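Acyl-coenzyme A thioesterase THEM4 (Rhodococcus sp., PDB 2OV9) probably hydrolyses fatty acyl-CoA thioesters such as octanoyl-, decanoyl- and oleoyl-CoA to the free fatty acid and coenzyme A, as a hot-dog-fold thioesterase. Local coordinates at residues 88-91 with 95-98; 121-126 with 166-171. All blocks are in the same frame, centred on the assembly; numbering follows the deposited sequence.

After the short strand 16-17 the chain forms helices 26-43 and 51-67, and the long loop that follows folds back on itself at interaction 1, where 88-91 meets 95-98 across three intervening residues. This loop packs between helices 26-43 and 131-148. Beyond strands 105-106 and 112-117, interaction 2 joins 121-126, just before helix 131-148, to 166-171, between strands 154-162 and 171-182. The two loops lie in series, neither nested nor crossed, with centres about 18 Å apart. Leu98 O and Tyr122 OH, 2.7 Å apart in a probable hydrogen bond, link them directly. Asn96 ND2 and His88 NE2 bond to Pro121 O and Gly124 O of the second subunit.

Interaction 1 (88-91 with 95-98); sequences HDPV and ENAL
Asn96 sends its amide across to the backbone of His88: Asn96 ND2 lies 3.0 Å from His88 O, with an N-H...O angle of 161°. The acceptor lies close to the plane of the Asn96 amide, while the donor stands above the carbonyl plane of His88. Asn96 CG lies anti to its own backbone nitrogen (chi1 -172°), which carries the amide across to 88-91. The other end of the group is held too, because Asn96 OD1 accepts from Leu98 N at 3.0 Å and forms an Asx turn. A leucine in place of Asn96 would probably leave His88 O without this donor and let the turn at Leu98 relax. Pro90 crosses Asn96 obliquely, Pro90 CB 4.0 Å from Asn96 ND2, and the same CB meets Leu98 CB at 4.0 Å, the apolar part of the contact. Asp89 points away and builds a second Asx turn, OD2 taking Val91 N at 2.9 Å; OD1 bonds to the hydroxyls of Thr86 and Thr92. Asn96 ND2 also bonds to Pro121 O of the second subunit, so this buried amide helps join the loop to the dimer partner. The loop lies between two helices: Asp89 and Val91 pack on 131-148, Glu95 and Ala97 on 26-43.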
loop_
_atom_site.group_PDB
_atom_site.type_symbol
_atom_site.label_atom_id
_atom_site.label_comp_id
_atom_site.label_asym_id
_atom_site.label_seq_id
_atom_site.Cartn_x
_atom_site.Cartn_y
_atom_site.Cartn_z
ATOM N N HIS B 88 -9.485 -8.348 -5.440
ATOM C CA HIS B 88 -8.198 -8.963 -5.116
ATOM C C HIS B 88 -7.156 -7.907 -4.796
ATOM O O HIS B 88 -5.976 -8.222 -4.583
ATOM C CB HIS B 88 -7.693 -9.705 -6.343
ATOM C CG HIS B 88 -7.452 -8.806 -7.517
ATOM N ND1 HIS B 88 -8.409 -8.574 -8.483
ATOM C CD2 HIS B 88 -6.373 -8.060 -7.868
ATOM C CE1 HIS B 88 -7.927 -7.734 -9.385
ATOM N NE2 HIS B 88 -6.694 -7.408 -9.037
ATOM N N ASP B 89 -7.597 -6.655 -4.818
ATOM C CA ASP B 89 -6.724 -5.504 -4.766
ATOM C C ASP B 89 -6.234 -5.226 -3.330
ATOM O O ASP B 89 -6.861 -5.679 -2.371
ATOM C CB ASP B 89 -7.498 -4.313 -5.316
ATOM C CG ASP B 89 -8.632 -3.936 -4.429
ATOM O OD1 ASP B 89 -9.732 -4.498 -4.569
ATOM O OD2 ASP B 89 -8.413 -3.087 -3.557
ATOM N N PRO B 90 -5.089 -4.521 -3.180
ATOM C CA PRO B 90 -4.591 -4.189 -1.844
ATOM C C PRO B 90 -5.297 -3.081 -1.068
ATOM O O PRO B 90 -4.776 -2.648 -0.043
ATOM C CB PRO B 90 -3.117 -3.822 -2.094
ATOM C CG PRO B 90 -3.082 -3.334 -3.517
ATOM C CD PRO B 90 -4.149 -4.112 -4.249
ATOM N N VAL B 91 -6.459 -2.627 -1.525
ATOM C CA VAL B 91 -7.223 -1.612 -0.778
ATOM C C VAL B 91 -8.487 -2.213 -0.190
ATOM O O VAL B 91 -8.810 -1.971 0.975
ATOM C CB VAL B 91 -7.595 -0.384 -1.679
ATOM C CG1 VAL B 91 -8.401 0.665 -0.887
ATOM C CG2 VAL B 91 -6.330 0.248 -2.286
ATOM N N GLU B 95 -9.537 -11.138 0.668
ATOM C CA GLU B 95 -8.524 -12.159 0.831
ATOM C C GLU B 95 -7.111 -11.599 0.695
ATOM O O GLU B 95 -6.128 -12.362 0.625
ATOM C CB GLU B 95 -8.754 -13.331 -0.140
ATOM C CG GLU B 95 -9.905 -14.244 0.262
ATOM C CD GLU B 95 -11.201 -13.996 -0.515
ATOM O OE1 GLU B 95 -11.326 -14.484 -1.661
ATOM O OE2 GLU B 95 -12.133 -13.378 0.039
ATOM N N ASN B 96 -7.010 -10.266 0.685
ATOM C CA ASN B 96 -5.729 -9.602 0.526
ATOM C C ASN B 96 -5.340 -8.940 1.840
ATOM O O ASN B 96 -5.884 -7.914 2.200
ATOM C CB ASN B 96 -5.776 -8.613 -0.644
ATOM C CG ASN B 96 -4.419 -8.051 -0.976
ATOM O OD1 ASN B 96 -3.538 -7.960 -0.104
ATOM N ND2 ASN B 96 -4.230 -7.669 -2.236
ATOM N N ALA B 97 -4.417 -9.560 2.583
ATOM C CA ALA B 97 -4.112 -9.083 3.923
ATOM C C ALA B 97 -3.426 -7.717 3.951
ATOM O O ALA B 97 -3.354 -7.094 5.015
ATOM C CB ALA B 97 -3.320 -10.127 4.743
ATOM N N LEU B 98 -2.979 -7.237 2.788
ATOM C CA LEU B 98 -2.488 -5.851 2.648
ATOM C C LEU B 98 -3.596 -4.828 2.735
ATOM O O LEU B 98 -3.330 -3.673 3.080
ATOM C CB LEU B 98 -1.804 -5.630 1.282
ATOM C CG LEU B 98 -0.298 -5.931 1.226
ATOM C CD1 LEU B 98 -0.030 -7.317 1.621
ATOM C CD2 LEU B 98 0.237 -5.676 -0.191
#

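Interaction 2 (121-126 with 166-171)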
loop_
_atom_site.group_PDB
_atom_site.type_symbol
_atom_site.label_atom_id
_atom_site.label_comp_id
_atom_site.label_asym_id
_atom_site.label_seq_id
_atom_site.Cartn_x
_atom_site.Cartn_y
_atom_site.Cartn_z
ATOM N N PRO B 121 0.553 -0.800 10.554
ATOM C CA PRO B 121 1.283 -1.144 9.312
ATOM C C PRO B 121 1.261 -0.057 8.255
ATOM O O PRO B 121 2.152 -0.032 7.381
ATOM C CB PRO B 121 0.519 -2.379 8.804
ATOM C CG PRO B 121 0.030 -3.017 10.031
ATOM C CD PRO B 121 -0.461 -1.830 10.848
ATOM N N TYR B 122 0.237 0.800 8.316
ATOM C CA TYR B 122 0.011 1.916 7.358
ATOM C C TYR B 122 0.719 3.239 7.739
ATOM O O TYR B 122 0.554 4.281 7.060
ATOM C CB TYR B 122 -1.517 2.124 7.167
ATOM C CG TYR B 122 -2.196 0.843 6.708
ATOM C CD1 TYR B 122 -2.111 0.422 5.383
ATOM C CD2 TYR B 122 -2.825 0.001 7.624
ATOM C CE1 TYR B 122 -2.718 -0.777 4.954
ATOM C CE2 TYR B 122 -3.402 -1.213 7.222
ATOM C CZ TYR B 122 -3.342 -1.586 5.896
ATOM O OH TYR B 122 -3.926 -2.757 5.505
ATOM N N GLN B 123 1.534 3.162 8.790
ATOM C CA GLN B 123 2.195 4.330 9.416
ATOM C C GLN B 123 3.350 4.886 8.589
ATOM O O GLN B 123 4.165 4.126 8.059
ATOM C CB GLN B 123 2.718 3.942 10.788
ATOM C CG GLN B 123 3.357 5.071 11.656
ATOM C CD GLN B 123 3.475 4.641 13.123
ATOM O OE1 GLN B 123 3.908 3.530 13.421
ATOM N NE2 GLN B 123 3.082 5.508 14.033
ATOM N N GLY B 124 3.392 6.219 8.482
ATOM C CA GLY B 124 4.563 6.958 7.942
ATOM C C GLY B 124 5.099 7.834 9.069
ATOM O O GLY B 124 5.857 7.363 9.899
ATOM N N PRO B 125 4.660 9.100 9.147
ATOM C CA PRO B 125 5.071 9.894 10.306
ATOM C C PRO B 125 4.448 9.306 11.580
ATOM O O PRO B 125 3.335 8.784 11.520
ATOM C CB PRO B 125 4.511 11.292 9.991
ATOM C CG PRO B 125 4.297 11.292 8.477
ATOM C CD PRO B 125 3.801 9.876 8.233
ATOM N N PRO B 126 5.165 9.341 12.718
ATOM C CA PRO B 126 4.581 8.704 13.922
ATOM C C PRO B 126 3.121 9.093 14.156
ATOM O O PRO B 126 2.772 10.278 14.098
ATOM C CB PRO B 126 5.471 9.218 15.056
ATOM C CG PRO B 126 6.809 9.405 14.398
ATOM C CD PRO B 126 6.514 9.883 12.984
ATOM N N THR B 166 -2.800 13.145 8.589
ATOM C CA THR B 166 -3.842 12.138 8.476
ATOM C C THR B 166 -3.616 11.098 9.566
ATOM O O THR B 166 -2.679 10.319 9.480
ATOM C CB THR B 166 -3.765 11.443 7.106
ATOM O OG1 THR B 166 -3.696 12.430 6.062
ATOM C CG2 THR B 166 -4.994 10.583 6.900
ATOM N N PRO B 167 -4.438 11.094 10.605
ATOM C CA PRO B 167 -4.096 10.223 11.734
ATOM C C PRO B 167 -4.448 8.768 11.575
ATOM O O PRO B 167 -5.418 8.424 10.924
ATOM C CB PRO B 167 -4.926 10.802 12.897
ATOM C CG PRO B 167 -6.102 11.479 12.198
ATOM C CD PRO B 167 -5.647 11.914 10.854
ATOM N N LEU B 168 -3.660 7.922 12.218
ATOM C CA LEU B 168 -4.007 6.527 12.435
ATOM C C LEU B 168 -5.022 6.462 13.573
ATOM O O LEU B 168 -5.180 7.433 14.331
ATOM C CB LEU B 168 -2.745 5.741 12.831
ATOM C CG LEU B 168 -1.585 5.643 11.824
ATOM C CD1 LEU B 168 -0.399 4.998 12.492
ATOM C CD2 LEU B 168 -2.044 4.844 10.591
ATOM N N PHE B 169 -5.687 5.313 13.704
ATOM C CA PHE B 169 -6.542 4.986 14.855
ATOM C C PHE B 169 -7.844 5.780 14.977
ATOM O O PHE B 169 -8.460 5.812 16.049
ATOM C CB PHE B 169 -5.768 5.077 16.183
ATOM C CG PHE B 169 -4.330 4.623 16.091
ATOM C CD1 PHE B 169 -4.007 3.350 15.599
ATOM C CD2 PHE B 169 -3.307 5.464 16.499
ATOM C CE1 PHE B 169 -2.671 2.940 15.498
ATOM C CE2 PHE B 169 -1.950 5.063 16.417
ATOM C CZ PHE B 169 -1.637 3.790 15.917
ATOM N N GLU B 170 -8.241 6.464 13.916
ATOM C CA GLU B 170 -9.526 7.155 13.941
ATOM C C GLU B 170 -10.181 7.079 12.576
ATOM O O GLU B 170 -9.501 6.842 11.589
ATOM C CB GLU B 170 -9.379 8.598 14.433
ATOM C CG GLU B 170 -8.903 9.579 13.412
ATOM C CD GLU B 170 -8.605 10.938 14.048
ATOM O OE1 GLU B 170 -7.864 10.975 15.054
ATOM O OE2 GLU B 170 -9.106 11.967 13.542
ATOM N N PRO B 171 -11.511 7.254 12.530
ATOM C CA PRO B 171 -12.260 7.071 11.292
ATOM C C PRO B 171 -11.917 8.136 10.244
ATOM O O PRO B 171 -12.032 9.339 10.509
ATOM C CB PRO B 171 -13.733 7.183 11.741
ATOM C CG PRO B 171 -13.718 7.153 13.214
ATOM C CD PRO B 171 -12.394 7.612 13.670
#
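Leu168 reaches across to Tyr122 and Gln123, joining two loops of the hot-dog fold: 121-126 leads from strand 112-117 to the long helix 131-148, and the loop 166-171 connects strand 154-162 to strand 171-182. The contact is apolar, and each Leu168 methyl has its own neighbour. With CG anti to the carbonyl carbon (chi1 -63°) and CD1 anti to CA (chi2 172°), the branch is carried toward 121-126. Leu168 CD1 sits 3.7 Å from Gln123 CB. Gln123 CG, anti to the backbone N (chi1 -176°), also lies against Leu168 CD1, 3.8 Å away. The Gln123 chain stays extended beyond CG, and the two side chains cross at about a right angle. Leu168 CD2 faces Tyr122 instead, 4.3 Å from Tyr122 C. The phenol itself leads away from Leu168 to bond Leu98 O. Within 166-171, Leu168 CB lies 3.5 Å above the plane of the Phe169 ring, over its centre, while Val129 also packs on Leu168. The second subunit adds its Leu76 against Gln123 and its Leu98 against Tyr122. On the Tyr122 side, the nearest side-chain approach is from Tyr122 CB to Leu168 CD2, at 4.4 Å.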